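Local coordinates for protein IWS1 (Encephalitozoon cuniculi, PDB 2XPP) that probably acts as a transcription factor in RNA polymerase II transcription, in steps that recruit TBP or follow its recruitment, at residues G61-D64 with E65-G68; I81-R84 with K85-D89. All coordinates share one frame; numbering follows the deposited sequence.

Interaction 1: residues G61-D64 with E65-G68; sequences GILD and EIKG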
loop_
_atom_site.group_PDB
_atom_site.type_symbol
_atom_site.label_atom_id
_atom_site.label_comp_id
_atom_site.label_asym_id
_atom_site.label_seq_id
_atom_site.Cartn_x
_atom_site.Cartn_y
_atom_site.Cartn_z
ATOM N N GLY A 61 -8.028 -7.165 -5.843
ATOM C CA GLY A 61 -7.126 -7.164 -4.656
ATOM C C GLY A 61 -5.800 -6.463 -4.881
ATOM O O GLY A 61 -4.791 -6.777 -4.231
ATOM N N ILE A 62 -5.793 -5.452 -5.757
ATOM C CA ILE A 62 -4.526 -4.789 -6.078
ATOM C C ILE A 62 -3.947 -4.106 -4.820
ATOM O O ILE A 62 -2.735 -3.787 -4.783
ATOM C CB ILE A 62 -4.655 -3.758 -7.248
ATOM C CG1 ILE A 62 -3.288 -3.432 -7.888
ATOM C CG2 ILE A 62 -5.291 -2.461 -6.741
ATOM C CD1 ILE A 62 -2.625 -4.623 -8.546
ATOM N N LEU A 63 -4.783 -3.812 -3.824
ATOM C CA LEU A 63 -4.253 -3.215 -2.614
ATOM C C LEU A 63 -3.241 -4.111 -1.930
ATOM O O LEU A 63 -2.349 -3.590 -1.224
ATOM C CB LEU A 63 -5.346 -2.744 -1.605
ATOM C CG LEU A 63 -6.207 -1.632 -2.175
ATOM C CD1 LEU A 63 -7.370 -1.331 -1.207
ATOM C CD2 LEU A 63 -5.432 -0.328 -2.480
ATOM N N ASP A 64 -3.365 -5.432 -2.110
ATOM C CA ASP A 64 -2.373 -6.389 -1.562
ATOM C C ASP A 64 -0.990 -6.126 -2.152
ATOM O O ASP A 64 0.017 -6.145 -1.404
ATOM C CB ASP A 64 -2.758 -7.848 -1.893
ATOM C CG ASP A 64 -4.037 -8.317 -1.209
ATOM O OD1 ASP A 64 -4.693 -7.569 -0.449
ATOM O OD2 ASP A 64 -4.396 -9.484 -1.459
ATOM N N GLU A 65 -0.911 -5.898 -3.470
ATOM C CA GLU A 65 0.393 -5.684 -4.149
ATOM C C GLU A 65 0.928 -4.295 -3.812
ATOM O O GLU A 65 2.136 -4.124 -3.594
ATOM C CB GLU A 65 0.277 -5.817 -5.680
ATOM C CG GLU A 65 0.238 -7.308 -6.085
ATOM C CD GLU A 65 -0.995 -8.028 -5.570
ATOM O OE1 GLU A 65 -2.132 -7.478 -5.634
ATOM O OE2 GLU A 65 -0.847 -9.167 -5.090
ATOM N N ILE A 66 0.028 -3.304 -3.747
ATOM C CA ILE A 66 0.469 -1.950 -3.364
ATOM C C ILE A 66 1.078 -1.984 -1.943
ATOM O O ILE A 66 2.188 -1.452 -1.715
ATOM C CB ILE A 66 -0.633 -0.915 -3.490
ATOM C CG1 ILE A 66 -0.947 -0.722 -4.991
ATOM C CG2 ILE A 66 -0.147 0.439 -2.900
ATOM C CD1 ILE A 66 -2.291 0.108 -5.200
ATOM N N LYS A 67 0.364 -2.623 -1.014
ATOM C CA LYS A 67 0.865 -2.859 0.353
ATOM C C LYS A 67 2.250 -3.525 0.329
ATOM O O LYS A 67 3.168 -3.068 1.001
ATOM C CB LYS A 67 -0.085 -3.769 1.099
ATOM C CG LYS A 67 0.379 -4.151 2.532
ATOM C CD LYS A 67 -0.636 -5.101 3.153
ATOM C CE LYS A 67 -0.303 -5.360 4.584
ATOM N NZ LYS A 67 -1.168 -6.526 5.028
ATOM N N GLY A 68 2.367 -4.621 -0.415
ATOM C CA GLY A 68 3.673 -5.326 -0.542
ATOM C C GLY A 68 4.805 -4.433 -0.992
ATOM O O GLY A 68 5.942 -4.515 -0.460
HETATM O O HOH W 1 -2.397 -10.839 -3.680
#
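The first turn of helix 62-70 is the site of this contact, where I62, L63 and D64 reach E65, I66, K67 and G68 just beyond the glycine that ends helix 54-59. G61, at positive phi (79°), is the C-prime residue of a Schellman motif, with I62 N bonded back to L57 O and G61 N to L58 O. I62 O takes I66 N at 3.0 Å and also a weak bond from E65 N at 122°. K67 N bonds L63 O at 2.9 Å and G68 N bonds D64 O. E65 folds back along the turn: its chain bends at chi2 (65°), which carries the carboxylate beside D64 CB and puts E65 OE1 4.1 Å from I62 CD1. E65 OE1 also lies 3.1 Å from G61 O, two acceptors without a bond between them; the salt bridge from K14 to OE1 probably eases that proximity. E65 OE2 takes a hydrogen bond from Q18 and one from a water at 2.7 Å, and the same water donates to D64 OD2 at 3.3 Å, joining two carboxylates that do not touch. On the buried side, I66 CD1 meets I62 CG2 and L63 CD2, each at 4.2 Å. I62 packs on helix 5-30, and L63 and I66 on L91 of helix 81-92. The arrangement is that of a tight helix-to-helix junction in an all-helical domain: a Schellman motif closing one helix a short step before the first turn of the next.

Interaction 2: residues I81-R84 with K85-D89; sequences IKIR and KRLLD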
loop_
_atom_site.group_PDB
_atom_site.type_symbol
_atom_site.label_atom_id
_atom_site.label_comp_id
_atom_site.label_asym_id
_atom_site.label_seq_id
_atom_site.Cartn_x
_atom_site.Cartn_y
_atom_site.Cartn_z
ATOM N N ILE A 81 12.491 6.115 -1.562
ATOM C CA ILE A 81 11.443 7.119 -1.239
ATOM C C ILE A 81 10.597 7.453 -2.504
ATOM O O ILE A 81 9.422 7.900 -2.400
ATOM C CB ILE A 81 12.077 8.397 -0.585
ATOM C CG1 ILE A 81 10.973 9.203 0.154
ATOM C CG2 ILE A 81 12.834 9.226 -1.609
ATOM C CD1 ILE A 81 11.465 10.382 0.888
ATOM N N LYS A 82 11.170 7.259 -3.691
ATOM C CA LYS A 82 10.368 7.561 -4.910
ATOM C C LYS A 82 9.172 6.610 -5.007
ATOM O O LYS A 82 8.053 7.015 -5.398
ATOM C CB LYS A 82 11.238 7.507 -6.152
ATOM C CG LYS A 82 10.427 7.525 -7.455
ATOM C CD LYS A 82 11.346 7.799 -8.622
ATOM C CE LYS A 82 10.792 7.269 -9.936
ATOM N NZ LYS A 82 11.438 5.939 -10.326
ATOM N N ILE A 83 9.379 5.343 -4.625
ATOM C CA ILE A 83 8.307 4.373 -4.526
ATOM C C ILE A 83 7.270 4.714 -3.452
ATOM O O ILE A 83 6.038 4.673 -3.704
ATOM C CB ILE A 83 8.861 2.950 -4.261
ATOM C CG1 ILE A 83 9.886 2.606 -5.359
ATOM C CG2 ILE A 83 7.686 1.951 -4.083
ATOM C CD1 ILE A 83 10.911 1.576 -4.875
ATOM N N ARG A 84 7.769 5.094 -2.283
ATOM C CA ARG A 84 6.922 5.479 -1.149
ATOM C C ARG A 84 6.013 6.634 -1.570
ATOM O O ARG A 84 4.786 6.586 -1.354
ATOM C CB ARG A 84 7.779 5.862 0.051
ATOM C CG ARG A 84 8.655 4.658 0.452
ATOM C CD ARG A 84 9.182 4.704 1.870
ATOM N NE ARG A 84 9.765 5.958 2.366
ATOM C CZ ARG A 84 11.084 6.211 2.414
ATOM N NH1 ARG A 84 11.944 5.351 1.891
ATOM N NH2 ARG A 84 11.552 7.340 2.949
ATOM N N LYS A 85 6.604 7.656 -2.159
ATOM C CA LYS A 85 5.818 8.849 -2.550
ATOM C C LYS A 85 4.798 8.507 -3.618
ATOM O O LYS A 85 3.604 8.874 -3.500
ATOM C CB LYS A 85 6.739 9.940 -3.061
ATOM C CG LYS A 85 7.448 10.564 -1.918
ATOM C CD LYS A 85 8.316 11.670 -2.448
ATOM C CE LYS A 85 8.862 12.407 -1.273
ATOM N NZ LYS A 85 9.681 13.549 -1.752
ATOM N N ARG A 86 5.238 7.808 -4.652
ATOM C CA ARG A 86 4.359 7.605 -5.793
ATOM C C ARG A 86 3.164 6.687 -5.468
ATOM O O ARG A 86 2.057 6.982 -5.886
ATOM C CB ARG A 86 5.130 7.020 -6.927
ATOM C CG ARG A 86 4.279 6.886 -8.147
ATOM C CD ARG A 86 3.987 8.277 -8.778
ATOM N NE ARG A 86 3.216 8.058 -9.990
ATOM C CZ ARG A 86 2.233 8.818 -10.444
ATOM N NH1 ARG A 86 1.867 9.917 -9.787
ATOM N NH2 ARG A 86 1.618 8.466 -11.561
ATOM N N LEU A 87 3.408 5.635 -4.701
ATOM C CA LEU A 87 2.322 4.727 -4.282
ATOM C C LEU A 87 1.363 5.394 -3.320
ATOM O O LEU A 87 0.179 5.098 -3.369
ATOM C CB LEU A 87 2.799 3.367 -3.765
ATOM C CG LEU A 87 3.420 2.532 -4.913
ATOM C CD1 LEU A 87 3.849 1.209 -4.293
ATOM C CD2 LEU A 87 2.444 2.313 -6.075
ATOM N N LEU A 88 1.831 6.276 -2.443
ATOM C CA LEU A 88 0.883 6.977 -1.567
ATOM C C LEU A 88 0.029 7.898 -2.445
ATOM O O LEU A 88 -1.152 8.060 -2.194
ATOM C CB LEU A 88 1.584 7.834 -0.502
ATOM C CG LEU A 88 2.215 7.014 0.640
ATOM C CD1 LEU A 88 2.795 7.999 1.618
ATOM C CD2 LEU A 88 1.250 6.058 1.365
ATOM N N ASP A 89 0.640 8.516 -3.464
ATOM C CA ASP A 89 -0.122 9.364 -4.416
ATOM C C ASP A 89 -1.214 8.546 -5.127
ATOM O O ASP A 89 -2.365 9.045 -5.283
ATOM C CB ASP A 89 0.846 9.969 -5.448
ATOM C CG ASP A 89 0.161 10.839 -6.494
ATOM O OD1 ASP A 89 -0.722 11.669 -6.141
ATOM O OD2 ASP A 89 0.562 10.712 -7.684
#
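The opening turns of helix 81-92 form this contact, with I81 to R84 meeting the residues one turn further on. Four backbone bonds run from residue i+4 to i: K85 N to I81 O at 2.8 Å, R86 N to K82 O, L87 N to I83 O, and L88 N to R84 O, the longest at 3.2 Å. Outside this spine the side chains pair along different faces. K85, extended beyond CG, lays its CB and CG against I81 O, and K85 CE reaches I81 CD1 at 3.9 Å, the two chains crossing at a slant. I81 also serves R84: I81 CG1 lies 3.4 Å above the plane of the R84 guanidinium, displaced from its centre toward the edge, so aliphatic carbon backs one face while the polar atoms are bonded elsewhere, NE to E119 and NH1 to the carbonyl of P79. The bend at chi3 (-46°) swings the R84 group back toward the start of the helix. On the buried face I83 and L87 run alongside each other in the same direction, with I83 CG2 3.9 Å from L87 CD1. Near the far end R86, its chain bent at chi2 (72°), brings NH1 into a salt bridge of 2.6 Å with D89 OD2, one turn ahead. The same guanidinium reaches D46 and S45. The helix thus lies among several others: helix 36-48 is touched by K82 and I83, helix 121-138 by I81, K85 and L88, with K85 NZ bridged to E122, helix 106-115 by R84 and L88, and helix 62-70 by L87.

How the interactions relate
Helices 62-70 and 81-92 follow each other in the chain, so interaction 1 closes before interaction 2 opens, and the centres of the two contacts lie about 14 Å apart. They nevertheless touch: I66 O packs against L87 CD1 at 4.1 Å, a backbone oxygen of one helix meeting a methyl group of the next. Interaction 1 sits nearer the centre of the folded chain, its own centre about 5 Å from that point against about 8 Å for the centre of interaction 2. Their charged groups tie in different helices, those of interaction 1 helix 5-30 and those of interaction 2 helices 36-48 and 121-138. Both are consistent with the helical bundle of the TFIIS N-terminal family.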